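Virulence sensor protein BvgS (Bordetella pertussis, PDB 6ZJ8) is a sensor histidine kinase that probably relays environmental signals into control of virulence, with its PAS domain taking part in signal transduction. Local coordinates at residues V105-G109 / R110-V114; L144-K147 / L148-K152. One frame throughout, in Å; residues are numbered along the deposited sequence.

Contact 1: V105-G109 / R110-V114; sequences VTLHG and RTRHV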
loop_
_atom_site.group_PDB
_atom_site.type_symbol
_atom_site.label_atom_id
_atom_site.label_comp_id
_atom_site.label_asym_id
_atom_site.label_seq_id
_atom_site.Cartn_x
_atom_site.Cartn_y
_atom_site.Cartn_z
ATOM N N VAL A 105 3.967 -5.782 11.176
ATOM C CA VAL A 105 2.714 -6.373 10.732
ATOM C C VAL A 105 2.947 -7.855 10.491
ATOM O O VAL A 105 3.976 -8.248 9.932
ATOM C CB VAL A 105 2.173 -5.695 9.457
ATOM C CG1 VAL A 105 0.953 -6.444 8.941
ATOM C CG2 VAL A 105 1.829 -4.247 9.738
ATOM N N THR A 106 1.989 -8.673 10.912
ATOM C CA THR A 106 2.083 -10.122 10.813
ATOM C C THR A 106 1.086 -10.617 9.776
ATOM O O THR A 106 -0.103 -10.295 9.846
ATOM C CB THR A 106 1.819 -10.778 12.170
ATOM O OG1 THR A 106 2.751 -10.269 13.133
ATOM C CG2 THR A 106 1.970 -12.286 12.075
ATOM N N LEU A 107 1.577 -11.405 8.823
ATOM C CA LEU A 107 0.767 -11.866 7.704
ATOM C C LEU A 107 1.408 -13.124 7.143
ATOM O O LEU A 107 2.615 -13.139 6.882
ATOM C CB LEU A 107 0.663 -10.785 6.619
ATOM C CG LEU A 107 -0.058 -11.176 5.328
ATOM C CD1 LEU A 107 -1.543 -11.351 5.577
ATOM C CD2 LEU A 107 0.193 -10.136 4.247
ATOM N N HIS A 108 0.605 -14.170 6.959
ATOM C CA HIS A 108 1.089 -15.427 6.391
ATOM C C HIS A 108 2.199 -16.025 7.252
ATOM O O HIS A 108 3.175 -16.583 6.744
ATOM C CB HIS A 108 1.575 -15.225 4.952
ATOM C CG HIS A 108 0.546 -14.631 4.042
ATOM N ND1 HIS A 108 0.879 -13.861 2.948
ATOM C CD2 HIS A 108 -0.807 -14.701 4.057
ATOM C CE1 HIS A 108 -0.224 -13.477 2.330
ATOM N NE2 HIS A 108 -1.261 -13.974 2.983
ATOM N N GLY A 109 2.054 -15.895 8.569
ATOM C CA GLY A 109 3.031 -16.412 9.502
ATOM C C GLY A 109 4.335 -15.650 9.566
ATOM O O GLY A 109 5.237 -16.067 10.302
ATOM N N ARG A 110 4.470 -14.548 8.829
ATOM C CA ARG A 110 5.697 -13.765 8.778
ATOM C C ARG A 110 5.417 -12.355 9.279
ATOM O O ARG A 110 4.435 -11.730 8.864
ATOM C CB ARG A 110 6.261 -13.722 7.348
ATOM C CG ARG A 110 7.372 -14.733 7.093
ATOM C CD ARG A 110 7.817 -14.794 5.630
ATOM N NE ARG A 110 7.780 -13.495 4.962
ATOM C CZ ARG A 110 6.924 -13.159 3.997
ATOM N NH1 ARG A 110 6.016 -14.023 3.558
ATOM N NH2 ARG A 110 6.982 -11.949 3.463
ATOM N N THR A 111 6.279 -11.858 10.164
ATOM C CA THR A 111 6.161 -10.512 10.712
ATOM C C THR A 111 7.126 -9.585 9.983
ATOM O O THR A 111 8.329 -9.859 9.923
ATOM C CB THR A 111 6.451 -10.499 12.214
ATOM O OG1 THR A 111 5.567 -11.408 12.887
ATOM C CG2 THR A 111 6.257 -9.102 12.783
ATOM N N ARG A 112 6.596 -8.491 9.434
ATOM C CA ARG A 112 7.377 -7.546 8.651
ATOM C C ARG A 112 7.348 -6.176 9.312
ATOM O O ARG A 112 6.291 -5.710 9.750
ATOM C CB ARG A 112 6.844 -7.417 7.218
ATOM C CG ARG A 112 6.403 -8.716 6.581
ATOM C CD ARG A 112 4.887 -8.836 6.594
ATOM N NE ARG A 112 4.448 -10.176 6.227
ATOM C CZ ARG A 112 4.270 -10.599 4.980
ATOM N NH1 ARG A 112 4.492 -9.789 3.950
ATOM N NH2 ARG A 112 3.867 -11.842 4.766
ATOM N N HIS A 113 8.513 -5.538 9.377
ATOM C CA HIS A 113 8.611 -4.134 9.749
ATOM C C HIS A 113 8.365 -3.290 8.504
ATOM O O HIS A 113 9.079 -3.434 7.505
ATOM C CB HIS A 113 9.986 -3.850 10.344
ATOM C CG HIS A 113 10.172 -2.438 10.801
ATOM N ND1 HIS A 113 11.409 -1.834 10.857
ATOM C CD2 HIS A 113 9.281 -1.514 11.232
ATOM C CE1 HIS A 113 11.272 -0.597 11.299
ATOM N NE2 HIS A 113 9.991 -0.377 11.535
ATOM N N VAL A 114 7.352 -2.426 8.550
ATOM C CA VAL A 114 6.930 -1.666 7.379
ATOM C C VAL A 114 6.951 -0.179 7.698
ATOM O O VAL A 114 6.680 0.248 8.824
ATOM C CB VAL A 114 5.525 -2.090 6.893
ATOM C CG1 VAL A 114 5.536 -3.541 6.449
ATOM C CG2 VAL A 114 4.482 -1.862 7.985
HETATM O O HOH W 1 4.897 -16.270 4.462
HETATM O O HOH W 2 4.999 -13.938 12.557
#
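Thr106 and Thr111 face each other across a beta hairpin with a two-residue loop, whose type I' turn, Leu107 to Arg110, joins the edge strand 99-107 of the PAS sheet to strand 110-122. They form a non-hydrogen-bonded antiparallel pair, and in both residues chi1 of -57° sets the hydroxyl beside the backbone N and anti to the carbonyl carbon. The two hydroxyls thereby meet, OG1 of Thr106 lying 3.0 Å from OG1 of Thr111 in a hydrogen bond that either could donate.

Val105, Leu107, Arg110 and Arg112 occupy the other face of the sheet. The Arg112 chain bends at chi2 (102°) and runs back toward the turn, laying its guanidinium obliquely across Leu107. NH2 of Arg112 donates to Leu107 O at 2.8 Å from above the carbonyl plane, while Arg110 N reaches the same oxygen from the opposite face at 3.0 Å. Arg110 O is gripped likewise from both faces of its plane: Leu107 N binds it at 2.9 Å and NE of Arg112 at 3.1 Å, the latter with the oxygen in the guanidinium plane. Two side-chain bonds, from NE and NH2, thus fix the rotation of this group, which ties both carbonyls of the closing pair. Leu107 CD2 lies over one guanidinium face and NH2 of Arg110 over the other; the Arg112 side chain also touches Asp137 on strand 128-137.

Farther from the turn, CG2 of Val105 touches CG2 of Val114 at 4.0 Å, and Val105 and Leu107 pack on Phe87 of helix 79-87. At the turn itself, a water donates to His108 O and accepts from NH1 of Arg110 at 2.7 Å, lying at the edge of that guanidinium and in its plane.

Contact 2: L144-K147 / L148-K152; sequences LLRK and LHDLK. Unlike the reference sequence in segment 148-152: Leu151 (reference Ala).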
loop_
_atom_site.group_PDB
_atom_site.type_symbol
_atom_site.label_atom_id
_atom_site.label_comp_id
_atom_site.label_asym_id
_atom_site.label_seq_id
_atom_site.Cartn_x
_atom_site.Cartn_y
_atom_site.Cartn_z
ATOM N N LEU A 144 17.991 -8.977 2.917
ATOM C CA LEU A 144 18.981 -8.992 1.848
ATOM C C LEU A 144 20.370 -8.687 2.394
ATOM O O LEU A 144 21.336 -9.402 2.102
ATOM C CB LEU A 144 18.587 -7.990 0.764
ATOM C CG LEU A 144 19.497 -7.945 -0.463
ATOM C CD1 LEU A 144 19.472 -9.280 -1.193
ATOM C CD2 LEU A 144 19.077 -6.816 -1.391
ATOM N N LEU A 145 20.487 -7.626 3.199
ATOM C CA LEU A 145 21.779 -7.280 3.786
ATOM C C LEU A 145 22.285 -8.389 4.699
ATOM O O LEU A 145 23.479 -8.708 4.700
ATOM C CB LEU A 145 21.665 -5.968 4.563
ATOM C CG LEU A 145 21.325 -4.718 3.751
ATOM C CD1 LEU A 145 20.889 -3.598 4.678
ATOM C CD2 LEU A 145 22.513 -4.282 2.915
ATOM N N ARG A 146 21.389 -8.983 5.492
ATOM C CA ARG A 146 21.794 -10.053 6.396
ATOM C C ARG A 146 22.292 -11.267 5.621
ATOM O O ARG A 146 23.299 -11.882 5.994
ATOM C CB ARG A 146 20.623 -10.430 7.307
ATOM C CG ARG A 146 20.998 -11.272 8.525
ATOM C CD ARG A 146 20.807 -12.759 8.274
ATOM N NE ARG A 146 19.440 -13.083 7.872
ATOM C CZ ARG A 146 19.019 -14.309 7.575
ATOM N NH1 ARG A 146 19.856 -15.335 7.636
ATOM N NH2 ARG A 146 17.758 -14.509 7.215
ATOM N N LYS A 147 21.610 -11.621 4.527
ATOM C CA LYS A 147 22.015 -12.789 3.750
ATOM C C LYS A 147 23.342 -12.553 3.039
ATOM O O LYS A 147 24.159 -13.473 2.920
ATOM C CB LYS A 147 20.921 -13.155 2.745
ATOM C CG LYS A 147 19.646 -13.673 3.401
ATOM C CD LYS A 147 18.482 -13.773 2.425
ATOM C CE LYS A 147 17.193 -14.104 3.162
ATOM N NZ LYS A 147 17.262 -15.404 3.881
ATOM N N LEU A 148 23.578 -11.328 2.563
ATOM C CA LEU A 148 24.841 -11.039 1.892
ATOM C C LEU A 148 25.991 -10.989 2.890
ATOM O O LEU A 148 27.089 -11.477 2.604
ATOM C CB LEU A 148 24.740 -9.725 1.115
ATOM C CG LEU A 148 25.944 -9.350 0.247
ATOM C CD1 LEU A 148 26.257 -10.441 -0.765
ATOM C CD2 LEU A 148 25.697 -8.030 -0.466
ATOM N N HIS A 149 25.759 -10.404 4.068
ATOM C CA HIS A 149 26.805 -10.358 5.084
ATOM C C HIS A 149 27.162 -11.758 5.568
ATOM O O HIS A 149 28.343 -12.086 5.726
ATOM C CB HIS A 149 26.364 -9.480 6.257
ATOM C CG HIS A 149 26.172 -8.039 5.896
ATOM N ND1 HIS A 149 26.688 -7.481 4.746
ATOM C CD2 HIS A 149 25.520 -7.041 6.539
ATOM C CE1 HIS A 149 26.362 -6.201 4.695
ATOM N NE2 HIS A 149 25.653 -5.909 5.771
ATOM N N ASP A 150 26.153 -12.601 5.811
ATOM C CA ASP A 150 26.424 -13.977 6.211
ATOM C C ASP A 150 27.162 -14.742 5.122
ATOM O O ASP A 150 27.922 -15.670 5.420
ATOM C CB ASP A 150 25.119 -14.696 6.557
ATOM C CG ASP A 150 24.489 -14.180 7.830
ATOM O OD1 ASP A 150 25.056 -13.251 8.444
ATOM O OD2 ASP A 150 23.423 -14.704 8.218
ATOM N N LEU A 151 26.952 -14.370 3.859
ATOM C CA LEU A 151 27.609 -15.070 2.759
ATOM C C LEU A 151 29.094 -14.732 2.711
ATOM O O LEU A 151 29.948 -15.622 2.787
ATOM C CB LEU A 151 26.924 -14.721 1.437
ATOM C CG LEU A 151 27.473 -15.399 0.181
ATOM C CD1 LEU A 151 27.492 -16.911 0.322
ATOM C CD2 LEU A 151 26.644 -14.984 -1.026
ATOM N N LYS A 152 29.422 -13.442 2.595
ATOM C CA LYS A 152 30.825 -13.041 2.552
ATOM C C LYS A 152 31.564 -13.491 3.807
ATOM O O LYS A 152 32.727 -13.901 3.737
ATOM C CB LYS A 152 30.937 -11.525 2.386
ATOM C CG LYS A 152 30.278 -10.981 1.125
ATOM C CD LYS A 152 30.490 -9.477 0.987
ATOM C CE LYS A 152 31.936 -9.139 0.641
ATOM N NZ LYS A 152 32.191 -7.673 0.656
#
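Arg146 and Asp150 meet one turn apart on the C-terminal helix 138-155, with Asp150 OD2 at the edge of the Arg146 guanidinium and in its plane. Lys147 CG lies over the centre of one face of that guanidinium, 4.2 Å from its plane. The carboxylate plane is turned 62° from the guanidinium plane, so the groups do not face each other squarely as in a bidentate pair. NH1 of Arg146 stands 3.7 Å from OD2 of Asp150, a long salt bridge of the i to i+4 kind. The same oxygen comes nearer to the aliphatic chain, 3.3 Å from CD of Arg146. That chain leaves with CG anti to the backbone N and then bends at chi2 (-95°) and chi3, which brings CD alongside the carboxylate. Glu143, one turn earlier, makes weak, long ion pairs with both Arg146 and Lys147.

The second flat group, the His149 ring, has Leu145 O over one face, displaced from the ring centre toward the rim. CG of His149 is 3.0 Å from this oxygen, whereas ND1 approaches it at an angle too poor for a hydrogen bond. A chi1 of -65° places the ring beside its own backbone N, and His149 N donates to that same Leu145 O at 2.9 Å. The carbonyl therefore has a regular helical partner as well as the ring face against which its oxygen lies.

Asp150 N to Arg146 O, at 2.9 Å, continues the alpha-helical ladder. The side chains are largely exposed within the single chain, on a helix that extends away from the PAS core, consistent with a connector leading toward the kinase part of the protein, as in other PAS-containing histidine kinases. Leu151 N, in a residue that differs from the reference sequence, makes a weak bond to Lys147 O at 3.1 Å.

How the contacts relate
From the N terminus, the chain passes through helix 17-31 and the first strands and helices of the PAS fold before reaching contact 1. This contact closes the short loop between strands 99-107 and 110-122, pairing the edge strand with its neighbour. The chain then runs along 110-122, returns through 128-137 in the middle of the sheet and enters helix 138-155. Contact 2 closes no loop there, since it spans successive turns of that helix. The two are in series, neither nested nor crossing. Their centres are 21 Å apart and the two contacts themselves do not touch, but His113 N is hydrogen-bonded to Thr139 OG1, tying the hairpin to the start of helix 138-155.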